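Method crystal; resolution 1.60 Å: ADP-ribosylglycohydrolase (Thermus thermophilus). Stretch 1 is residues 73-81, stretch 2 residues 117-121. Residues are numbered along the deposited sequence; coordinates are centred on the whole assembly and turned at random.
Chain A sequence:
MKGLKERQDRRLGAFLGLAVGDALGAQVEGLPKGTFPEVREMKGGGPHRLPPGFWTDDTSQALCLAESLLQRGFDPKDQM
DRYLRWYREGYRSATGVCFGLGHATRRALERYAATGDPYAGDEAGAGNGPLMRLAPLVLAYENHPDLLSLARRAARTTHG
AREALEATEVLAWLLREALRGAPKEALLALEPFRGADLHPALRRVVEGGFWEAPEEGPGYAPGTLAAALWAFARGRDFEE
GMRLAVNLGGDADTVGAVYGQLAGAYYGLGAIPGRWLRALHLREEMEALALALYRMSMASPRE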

# COMPACT_ATOMS: atom_id res chain seq x y z
N GLY A 73 17.36 9.43 -3.11
CA GLY A 73 16.18 10.20 -3.45
C GLY A 73 15.27 9.45 -4.41
O GLY A 73 15.22 8.22 -4.38
N PHE A 74 14.56 10.19 -5.25
CA PHE A 74 13.66 9.57 -6.21
C PHE A 74 14.43 9.16 -7.46
O PHE A 74 14.73 9.99 -8.32
N ASP A 75 14.73 7.87 -7.56
CA ASP A 75 15.50 7.33 -8.67
C ASP A 75 14.87 6.02 -9.16
O ASP A 75 15.21 4.94 -8.68
N PRO A 76 13.93 6.11 -10.12
CA PRO A 76 13.26 4.92 -10.66
C PRO A 76 14.22 3.85 -11.18
O PRO A 76 13.95 2.66 -11.06
N LYS A 77 15.33 4.28 -11.77
CA LYS A 77 16.30 3.32 -12.28
C LYS A 77 16.82 2.46 -11.12
O LYS A 77 16.88 1.24 -11.23
N ASP A 78 17.17 3.11 -10.01
CA ASP A 78 17.67 2.39 -8.85
C ASP A 78 16.57 1.54 -8.23
O ASP A 78 16.83 0.45 -7.72
N GLN A 79 15.34 2.03 -8.27
CA GLN A 79 14.22 1.27 -7.73
C GLN A 79 14.13 -0.06 -8.46
O GLN A 79 14.03 -1.12 -7.84
N MET A 80 14.20 -0.00 -9.79
CA MET A 80 14.12 -1.20 -10.61
C MET A 80 15.34 -2.10 -10.46
O MET A 80 15.21 -3.32 -10.53
N ASP A 81 16.51 -1.52 -10.24
CA ASP A 81 17.71 -2.34 -10.05
C ASP A 81 17.46 -3.20 -8.82
O ASP A 81 17.79 -4.39 -8.79
N ASP A 117 14.93 0.70 -19.72
CA ASP A 117 13.84 1.65 -19.48
C ASP A 117 13.26 1.39 -18.08
O ASP A 117 12.62 0.37 -17.85
N PRO A 118 13.48 2.32 -17.14
CA PRO A 118 12.95 2.13 -15.78
C PRO A 118 11.43 2.15 -15.69
O PRO A 118 10.86 1.52 -14.79
N TYR A 119 10.78 2.87 -16.59
CA TYR A 119 9.32 2.94 -16.59
C TYR A 119 8.83 1.84 -17.52
O TYR A 119 8.22 2.10 -18.56
N ALA A 120 9.09 0.61 -17.10
CA ALA A 120 8.76 -0.58 -17.89
C ALA A 120 7.33 -1.09 -17.82
O ALA A 120 7.03 -2.14 -18.38
N GLY A 121 6.45 -0.37 -17.13
CA GLY A 121 5.07 -0.82 -17.06
C GLY A 121 4.41 -0.66 -18.41
O GLY A 121 4.77 0.23 -19.18

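Proline is well suited to the first turn of a helix, where it gives up no backbone hydrogen bond and is free to present its ring to a neighbouring loop. The contact between residues 73-81 and 117-121 of this ADP-ribosylglycohydrolase illustrates the principle. At its apolar centre Pro76, with a C-gamma exo ring, and Pro118, with a C-gamma endo ring, both point toward the other stretch, and Pro76 CB lies 4.1 Å from Pro118 CB. Pro76 also meets Tyr119: Pro76 CG approaches Tyr119 CZ at 3.8 Å and Tyr119 OH at 3.2 Å. The CA-to-CB bond of Tyr119 points away, yet with chi1 in m and chi2 at -65° the end of the ring comes back to the contact.

One helical turn after Pro76, Met80 also points toward the loop. Its three chi angles are all m, a folded path that sets Met80 CE 4.0 Å from Ala120 CB, while Met80 CG rests 3.4 Å from Pro118 O. Gln79 points toward the loop too, but its side chain makes no contact with it.

Farther out, Phe74 (chi1 t) has the tyrosine hydroxyl near its ring plane, at the edge; Phe74 CE2 lies 4.5 Å from Tyr119 OH. The CA-to-CB bond of Lys77 points sideways, with Lys77 CB 4.4 Å from Pro118 CB; chi1 to chi3 are t and chi4 is p, and Lys77 NZ is hydrogen-bonded elsewhere in the structure, as is Tyr119 OH.

No hydrogen bond crosses the contact; polar groups instead organise each stretch from within. Asp75 (chi1 t) caps the helix, Asp75 OD2 accepting a weak bond from Asp78 N at 3.2 Å. In the loop, Asp117, also t, points away from the helix, and Asp117 OD1 accepts from Tyr119 N at 3.0 Å, a bond that spans Pro118.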

# COMPACT_ATOMS: atom_id res chain seq x y z
CB PHE A 74 12.53 10.53 -6.59
CG PHE A 74 11.39 9.85 -7.29
CD1 PHE A 74 10.48 9.10 -6.56
CD2 PHE A 74 11.26 9.92 -8.67
CE1 PHE A 74 9.45 8.41 -7.20
CE2 PHE A 74 10.24 9.24 -9.32
CZ PHE A 74 9.33 8.48 -8.59
CB ASP A 75 16.94 7.09 -8.17
CG ASP A 75 17.87 6.60 -9.25
OD1 ASP A 75 19.09 6.51 -8.97
OD2 ASP A 75 17.41 6.29 -10.37
CB PRO A 76 12.38 5.50 -11.76
CG PRO A 76 12.00 6.83 -11.20
CD PRO A 76 13.34 7.34 -10.68
CB LYS A 77 17.46 4.03 -12.97
CG LYS A 77 18.53 3.09 -13.48
CD LYS A 77 19.65 3.84 -14.19
CE LYS A 77 20.73 2.88 -14.67
NZ LYS A 77 20.15 1.82 -15.53
CB ASP A 78 18.21 3.37 -7.81
CG ASP A 78 18.75 2.67 -6.57
OD1 ASP A 78 18.04 2.65 -5.54
OD2 ASP A 78 19.87 2.14 -6.63
CB GLN A 79 12.91 2.04 -7.91
CG GLN A 79 12.77 3.22 -6.98
CD GLN A 79 11.67 4.17 -7.40
OE1 GLN A 79 10.71 3.78 -8.07
NE2 GLN A 79 11.80 5.44 -7.01
CB MET A 80 13.91 -0.81 -12.08
CG MET A 80 12.52 -0.22 -12.35
SD MET A 80 11.18 -1.43 -12.13
CE MET A 80 11.09 -2.12 -13.80
CB ASP A 81 18.95 -1.48 -9.82
CG ASP A 81 19.42 -0.76 -11.07
OD1 ASP A 81 19.30 -1.34 -12.17
OD2 ASP A 81 19.93 0.37 -10.95
CB ASP A 117 12.74 1.46 -20.53
CG ASP A 117 11.58 2.43 -20.35
OD1 ASP A 117 11.64 3.29 -19.44
OD2 ASP A 117 10.60 2.34 -21.13
CB PRO A 118 13.61 3.25 -15.00
CG PRO A 118 13.74 4.34 -16.01
CD PRO A 118 14.21 3.60 -17.25
CB TYR A 119 8.87 4.32 -17.08
CG TYR A 119 9.38 5.43 -16.19
CD1 TYR A 119 8.95 5.53 -14.86
CD2 TYR A 119 10.30 6.36 -16.66
CE1 TYR A 119 9.43 6.54 -14.02
CE2 TYR A 119 10.78 7.38 -15.83
CZ TYR A 119 10.34 7.46 -14.52
OH TYR A 119 10.82 8.45 -13.70
CB ALA A 120 9.72 -1.69 -17.52